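Local coordinates for DUF5642 domain-containing protein (Mycobacterium smegmatis, PDB 4TMD) that is of unknown function but is probably an exported lipoprotein anchored to the mycobacterial cell envelope, at residues 158-163 and 187-192; 8-13 and 83-88. All blocks are in the same frame, centred on the assembly; numbering follows the deposited sequence.

Contact 1: residues 158-163 and 187-192; sequences YMVIVT and SAAVAA
Val160 meets the helix through both of its methyl groups, and each finds a different residue. CG1, anti to the backbone N (chi1 172°), reaches CB of Ala189 at 3.8 Å, while CG2, on the N side of the same carbon, lies 4.0 Å from CG2 of Val190. The forked side chain thus straddles two consecutive positions of the helix, with the two valines meeting at a slant and Val190 CG2 also 4.1 Å from Val160 CB. This is the tight part of the contact: three buried apolar residues, no hydrogen bond between the segments, and the nearest CA atoms, of Val160 and Val190, 6.7 Å apart. The short side chain of Ala189 goes with this close approach of helix to strand. Toward the other end of 158-163 the fit slackens; Val162 faces the helix too, but Val162 CG2 stays 5.3 Å from Ala189 CB, and the side chain packs instead on Ala182 and Leu186, earlier in the same helix. On the outer face of the helix, Ala191 is exposed and Ser187 partly so. The arrangement is a helix laid on one face of an antiparallel sheet: strand 158-166 lies between 79-88 and 145-155, and helix 179-194 rests on all three, with Ala189 also touching Val83 and Val190 also touching Ala153 and Phe155.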
ATOM      1  N   TYR A 158      -4.004  11.723  -8.428  1.00 15.94           N
ATOM      2  CA  TYR A 158      -3.012  11.376  -7.422  1.00 17.91           C
ATOM      3  C   TYR A 158      -3.412  10.110  -6.719  1.00 18.36           C
ATOM      4  O   TYR A 158      -4.594   9.831  -6.493  1.00 13.81           O
ATOM      5  CB  TYR A 158      -2.832  12.493  -6.388  1.00 16.27           C
ATOM      6  CG  TYR A 158      -2.152  13.727  -6.916  1.00 21.38           C
ATOM      7  CD1 TYR A 158      -0.774  13.867  -6.844  1.00 24.93           C
ATOM      8  CD2 TYR A 158      -2.894  14.767  -7.484  1.00 28.42           C
ATOM      9  CE1 TYR A 158      -0.146  14.999  -7.325  1.00 28.67           C
ATOM     10  CE2 TYR A 158      -2.271  15.908  -7.981  1.00 23.59           C
ATOM     11  CZ  TYR A 158      -0.899  16.016  -7.895  1.00 30.45           C
ATOM     12  OH  TYR A 158      -0.268  17.139  -8.374  1.00 35.76           O
ATOM     13  N   MET A 159      -2.413   9.353  -6.317  1.00 15.14           N
ATOM     14  CA  MET A 159      -2.682   8.202  -5.480  1.00 21.08           C
ATOM     15  C   MET A 159      -1.589   8.129  -4.448  1.00 17.95           C
ATOM     16  O   MET A 159      -0.431   8.323  -4.800  1.00 15.51           O
ATOM     17  CB  MET A 159      -2.728   6.929  -6.316  1.00 19.63           C
ATOM     18  CG  MET A 159      -2.939   5.678  -5.511  1.00 23.04           C
ATOM     19  SD  MET A 159      -3.461   4.329  -6.596  1.00 32.66           S
ATOM     20  CE  MET A 159      -5.222   4.623  -6.680  1.00 20.73           C
ATOM     21  N   VAL A 160      -1.955   7.886  -3.188  1.00 13.67           N
ATOM     22  CA  VAL A 160      -0.967   7.749  -2.131  1.00 13.28           C
ATOM     23  C   VAL A 160      -1.136   6.376  -1.526  1.00 15.41           C
ATOM     24  O   VAL A 160      -2.253   5.963  -1.225  1.00 14.76           O
ATOM     25  CB  VAL A 160      -1.114   8.837  -1.042  1.00 22.84           C
ATOM     26  CG1 VAL A 160      -0.184   8.541   0.134  1.00 20.68           C
ATOM     27  CG2 VAL A 160      -0.836  10.226  -1.630  1.00 17.77           C
ATOM     28  N   ILE A 161      -0.034   5.654  -1.380  1.00 13.73           N
ATOM     29  CA  ILE A 161      -0.089   4.302  -0.859  1.00 15.44           C
ATOM     30  C   ILE A 161       0.842   4.135   0.336  1.00 14.24           C
ATOM     31  O   ILE A 161       2.050   4.366   0.228  1.00 19.53           O
ATOM     32  CB  ILE A 161       0.300   3.259  -1.920  1.00 17.66           C
ATOM     33  CG1 ILE A 161      -0.486   3.485  -3.214  1.00 21.30           C
ATOM     34  CG2 ILE A 161       0.075   1.858  -1.372  1.00 25.03           C
ATOM     35  CD1 ILE A 161      -0.191   2.441  -4.251  1.00 33.65           C
ATOM     36  N   VAL A 162       0.274   3.744   1.469  1.00 12.30           N
ATOM     37  CA  VAL A 162       1.083   3.402   2.628  1.00 11.74           C
ATOM     38  C   VAL A 162       1.071   1.886   2.763  1.00 15.16           C
ATOM     39  O   VAL A 162       0.006   1.256   2.780  1.00 17.13           O
ATOM     40  CB  VAL A 162       0.571   4.087   3.926  1.00 16.45           C
ATOM     41  CG1 VAL A 162       1.353   3.581   5.169  1.00 10.88           C
ATOM     42  CG2 VAL A 162       0.689   5.614   3.791  1.00 13.07           C
ATOM     43  N   THR A 163       2.260   1.301   2.816  1.00 14.99           N
ATOM     44  CA  THR A 163       2.401  -0.131   3.054  1.00 16.76           C
ATOM     45  C   THR A 163       3.137  -0.342   4.369  1.00 15.96           C
ATOM     46  O   THR A 163       4.193   0.253   4.591  1.00 19.31           O
ATOM     47  CB  THR A 163       3.162  -0.825   1.915  1.00 17.54           C
ATOM     48  OG1 THR A 163       2.490  -0.567   0.670  1.00 20.70           O
ATOM     49  CG2 THR A 163       3.209  -2.331   2.161  1.00 21.94           C
ATOM     50  N   SER A 187      -3.088   9.803   6.089  1.00 12.28           N
ATOM     51  CA  SER A 187      -3.694  11.117   6.206  1.00 11.63           C
ATOM     52  C   SER A 187      -2.651  12.221   6.118  1.00 13.88           C
ATOM     53  O   SER A 187      -2.860  13.251   5.462  1.00 15.24           O
ATOM     54  CB  SER A 187      -4.459  11.216   7.519  1.00 14.92           C
ATOM     55  OG  SER A 187      -5.495  10.263   7.531  1.00 25.50           O
ATOM     56  N   ALA A 188      -1.521  12.013   6.782  1.00 10.44           N
ATOM     57  CA  ALA A 188      -0.492  13.034   6.815  1.00 14.75           C
ATOM     58  C   ALA A 188       0.130  13.216   5.433  1.00 12.10           C
ATOM     59  O   ALA A 188       0.417  14.347   5.030  1.00 11.53           O
ATOM     60  CB  ALA A 188       0.584  12.690   7.866  1.00 15.19           C
ATOM     61  N   ALA A 189       0.327  12.111   4.711  1.00 15.39           N
ATOM     62  CA  ALA A 189       0.950  12.165   3.394  1.00 16.04           C
ATOM     63  C   ALA A 189       0.059  12.882   2.391  1.00 14.77           C
ATOM     64  O   ALA A 189       0.540  13.632   1.541  1.00 16.36           O
ATOM     65  CB  ALA A 189       1.267  10.767   2.889  1.00 15.20           C
ATOM     66  N   VAL A 190      -1.242  12.621   2.473  1.00 13.43           N
ATOM     67  CA  VAL A 190      -2.176  13.248   1.557  1.00 12.89           C
ATOM     68  C   VAL A 190      -2.172  14.749   1.822  1.00 14.11           C
ATOM     69  O   VAL A 190      -2.129  15.541   0.890  1.00 13.75           O
ATOM     70  CB  VAL A 190      -3.590  12.659   1.682  1.00 13.93           C
ATOM     71  CG1 VAL A 190      -4.615  13.550   1.002  1.00 16.02           C
ATOM     72  CG2 VAL A 190      -3.636  11.262   1.066  1.00 13.39           C
ATOM     73  N   ALA A 191      -2.153  15.138   3.090  1.00 13.76           N
ATOM     74  CA  ALA A 191      -2.162  16.558   3.434  1.00 14.94           C
ATOM     75  C   ALA A 191      -0.857  17.224   3.008  1.00 17.91           C
ATOM     76  O   ALA A 191      -0.847  18.380   2.558  1.00 17.06           O
ATOM     77  CB  ALA A 191      -2.412  16.754   4.936  1.00 13.51           C
ATOM     78  N   ALA A 192       0.250  16.497   3.120  1.00 13.26           N
ATOM     79  CA  ALA A 192       1.546  17.044   2.708  1.00 11.61           C
ATOM     80  C   ALA A 192       1.614  17.219   1.183  1.00 16.29           C
ATOM     81  O   ALA A 192       2.042  18.263   0.686  1.00 14.87           O
ATOM     82  CB  ALA A 192       2.685  16.145   3.192  1.00 13.06           C
TER

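Contact 2: residues 8-13 and 83-88; sequences AKVAQL and VMAVET
Val10 CG1 presses on CB of Ala85 at 3.4 Å, closer than carbon atoms usually come, and this is the tightest point between the N-terminal 3-10 turns and the strand. The same methyl lies 4.4 Å from CG1 of Val83, a looser touch, and thus faces two residues two apart on one side of the strand. Its place follows from chi1 of -77°, which sets CG1 anti to the carbonyl carbon and beside the backbone N. One turn further on, Leu13 adds a second point of contact: its CD2 comes within 4.0 Å of Val83 CG1, the two side chains crossing at about a right angle. All four residues are buried, and the interaction is purely apolar, with no hydrogen bond between the segments.

The next shell explains how the two hydrophobic residues come to face the strand together. Segment 8-13 is wound as a 3-10 helix, whose i to i+3 bonds include Leu13 N to Val10 O at 3.0 Å; three residues per turn bring Val10 and Leu13 to the same side. Val10 O also accepts a bond from Thr72 OG1, tying the turn to strand 67-76. Ala85 and Val83 are held in turn by backbone hydrogen bonds to Ala70 and Thr72 of that strand. Farther out, Leu13 packs on Leu185, Ala189 and Ala192, so the 3-10 segment lies beside helix 179-194 on the same face of the antiparallel sheet, over strand 79-88 between its neighbours 67-76 and 158-166.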
ATOM      1  N   ALA A   8       6.489  15.244  -4.465  1.00 18.89           N
ATOM      2  CA  ALA A   8       7.797  15.407  -3.821  1.00 24.25           C
ATOM      3  C   ALA A   8       7.637  15.768  -2.349  1.00 20.36           C
ATOM      4  O   ALA A   8       8.548  15.593  -1.552  1.00 20.12           O
ATOM      5  CB  ALA A   8       8.626  16.477  -4.541  1.00 19.19           C
ATOM      6  N   LYS A   9       6.477  16.280  -1.973  1.00 18.04           N
ATOM      7  CA  LYS A   9       6.312  16.688  -0.589  1.00 18.42           C
ATOM      8  C   LYS A   9       6.168  15.498   0.367  1.00 21.96           C
ATOM      9  O   LYS A   9       6.047  15.722   1.570  1.00 18.90           O
ATOM     10  CB  LYS A   9       5.115  17.636  -0.454  1.00 19.66           C
ATOM     11  CG  LYS A   9       5.310  18.980  -1.192  1.00 19.66           C
ATOM     12  CD  LYS A   9       4.184  19.949  -0.886  1.00 29.26           C
ATOM     13  CE  LYS A   9       3.968  20.932  -2.010  1.00 39.90           C
ATOM     14  NZ  LYS A   9       5.226  21.656  -2.320  1.00 42.01           N
ATOM     15  N   VAL A  10       6.199  14.248  -0.129  1.00 16.47           N
ATOM     16  CA  VAL A  10       6.254  13.095   0.794  1.00 20.14           C
ATOM     17  C   VAL A  10       7.522  13.110   1.623  1.00 17.12           C
ATOM     18  O   VAL A  10       7.597  12.449   2.659  1.00 16.37           O
ATOM     19  CB  VAL A  10       6.236  11.696   0.111  1.00 24.11           C
ATOM     20  CG1 VAL A  10       4.872  11.336  -0.345  1.00 28.06           C
ATOM     21  CG2 VAL A  10       7.293  11.585  -0.985  1.00 15.87           C
ATOM     22  N   ALA A  11       8.526  13.843   1.140  1.00 20.04           N
ATOM     23  CA  ALA A  11       9.790  14.012   1.866  1.00 20.63           C
ATOM     24  C   ALA A  11       9.513  14.577   3.247  1.00 23.73           C
ATOM     25  O   ALA A  11      10.223  14.278   4.192  1.00 22.64           O
ATOM     26  CB  ALA A  11      10.747  14.923   1.089  1.00 19.72           C
ATOM     27  N   GLN A  12       8.451  15.367   3.367  1.00 20.15           N
ATOM     28  CA  GLN A  12       8.065  15.938   4.657  1.00 18.48           C
ATOM     29  C   GLN A  12       7.862  14.890   5.757  1.00 23.25           C
ATOM     30  O   GLN A  12       8.101  15.158   6.941  1.00 21.50           O
ATOM     31  CB  GLN A  12       6.780  16.743   4.487  1.00 26.05           C
ATOM     32  CG  GLN A  12       6.805  18.108   5.073  1.00 17.88           C
ATOM     33  CD  GLN A  12       5.511  18.850   4.800  1.00 20.20           C
ATOM     34  OE1 GLN A  12       5.384  19.563   3.813  1.00 21.26           O
ATOM     35  NE2 GLN A  12       4.544  18.668   5.676  1.00 16.18           N
ATOM     36  N   LEU A  13       7.416  13.696   5.367  1.00 17.57           N
ATOM     37  CA  LEU A  13       7.066  12.671   6.347  1.00 16.57           C
ATOM     38  C   LEU A  13       8.275  12.008   7.006  1.00 16.62           C
ATOM     39  O   LEU A  13       8.124  11.188   7.901  1.00 19.24           O
ATOM     40  CB  LEU A  13       6.169  11.611   5.695  1.00 20.45           C
ATOM     41  CG  LEU A  13       4.665  11.923   5.857  1.00 21.64           C
ATOM     42  CD1 LEU A  13       4.262  13.223   5.164  1.00 19.80           C
ATOM     43  CD2 LEU A  13       3.796  10.777   5.399  1.00 26.96           C
ATOM     44  N   VAL A  83       5.830   5.002   2.377  1.00 12.33           N
ATOM     45  CA  VAL A  83       4.810   5.955   1.928  1.00 13.10           C
ATOM     46  C   VAL A  83       5.120   6.393   0.489  1.00 17.79           C
ATOM     47  O   VAL A  83       6.094   7.101   0.258  1.00 17.45           O
ATOM     48  CB  VAL A  83       4.731   7.192   2.852  1.00 18.77           C
ATOM     49  CG1 VAL A  83       3.614   8.131   2.386  1.00 14.00           C
ATOM     50  CG2 VAL A  83       4.479   6.763   4.290  1.00 14.93           C
ATOM     51  N   MET A  84       4.296   5.958  -0.468  1.00 16.41           N
ATOM     52  CA  MET A  84       4.499   6.286  -1.878  1.00 17.18           C
ATOM     53  C   MET A  84       3.435   7.260  -2.379  1.00 16.47           C
ATOM     54  O   MET A  84       2.250   7.072  -2.111  1.00 15.62           O
ATOM     55  CB  MET A  84       4.471   5.021  -2.751  1.00 17.87           C
ATOM     56  CG  MET A  84       5.537   3.997  -2.406  1.00 34.92           C
ATOM     57  SD  MET A  84       5.431   2.482  -3.396  1.00 66.80           S
ATOM     58  CE  MET A  84       3.925   1.732  -2.790  1.00 38.04           C
ATOM     59  N   ALA A  85       3.879   8.300  -3.080  1.00 15.87           N
ATOM     60  CA  ALA A  85       2.978   9.269  -3.708  1.00 21.77           C
ATOM     61  C   ALA A  85       3.150   9.187  -5.213  1.00 16.24           C
ATOM     62  O   ALA A  85       4.275   9.250  -5.714  1.00 15.94           O
ATOM     63  CB  ALA A  85       3.256  10.701  -3.216  1.00 14.18           C
ATOM     64  N   VAL A  86       2.029   9.056  -5.913  1.00 19.12           N
ATOM     65  CA  VAL A  86       2.005   8.880  -7.362  1.00 13.85           C
ATOM     66  C   VAL A  86       1.130   9.938  -8.026  1.00 21.77           C
ATOM     67  O   VAL A  86       0.056  10.258  -7.514  1.00 17.64           O
ATOM     68  CB  VAL A  86       1.460   7.487  -7.739  1.00 15.63           C
ATOM     69  CG1 VAL A  86       1.282   7.354  -9.253  1.00 24.78           C
ATOM     70  CG2 VAL A  86       2.367   6.400  -7.211  1.00 27.86           C
ATOM     71  N   GLU A  87       1.600  10.488  -9.143  1.00 21.48           N
ATOM     72  CA  GLU A  87       0.764  11.351  -9.989  1.00 20.16           C
ATOM     73  C   GLU A  87       0.779  10.774 -11.392  1.00 19.26           C
ATOM     74  O   GLU A  87       1.856  10.537 -11.931  1.00 20.33           O
ATOM     75  CB  GLU A  87       1.276  12.791  -9.991  1.00 18.63           C
ATOM     76  CG  GLU A  87       0.378  13.754 -10.747  1.00 28.73           C
ATOM     77  CD  GLU A  87       0.931  15.174 -10.817  1.00 40.82           C
ATOM     78  OE1 GLU A  87       0.418  15.967 -11.637  1.00 48.23           O
ATOM     79  OE2 GLU A  87       1.862  15.507 -10.053  1.00 40.27           O
ATOM     80  N   THR A  88      -0.400  10.526 -11.968  1.00 20.09           N
ATOM     81  CA  THR A  88      -0.510   9.929 -13.302  1.00 22.59           C
ATOM     82  C   THR A  88      -1.271  10.815 -14.303  1.00 25.24           C
ATOM     83  O   THR A  88      -1.974  11.738 -13.919  1.00 19.35           O
ATOM     84  CB  THR A  88      -1.208   8.567 -13.241  1.00 27.15           C
ATOM     85  OG1 THR A  88      -2.366   8.662 -12.402  1.00 22.16           O
ATOM     86  CG2 THR A  88      -0.273   7.528 -12.662  1.00 36.68           C
TER

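Contacts 1 and 2 form one continuous apolar layer on one face of the antiparallel sheet, their centres about 7 Å apart. Their strands are neighbours: Ile161 N probably bonds to Met84 O, and Val86 N to Met159 O, each at 2.8 Å. Above the sheet the covering elements also meet, with Ala189 CB 3.6 Å from Leu13 CD2. Along the chain contact 2 closes before contact 1 opens, so the N-terminal 3-10 segment and the C-terminal helix come side by side over two adjacent interior strands. In this DUF5642 domain (Mog1p/PsbP clan) they jointly bury one face of strands 79-88 and 158-166, so both chain ends are packed onto the same part of the core.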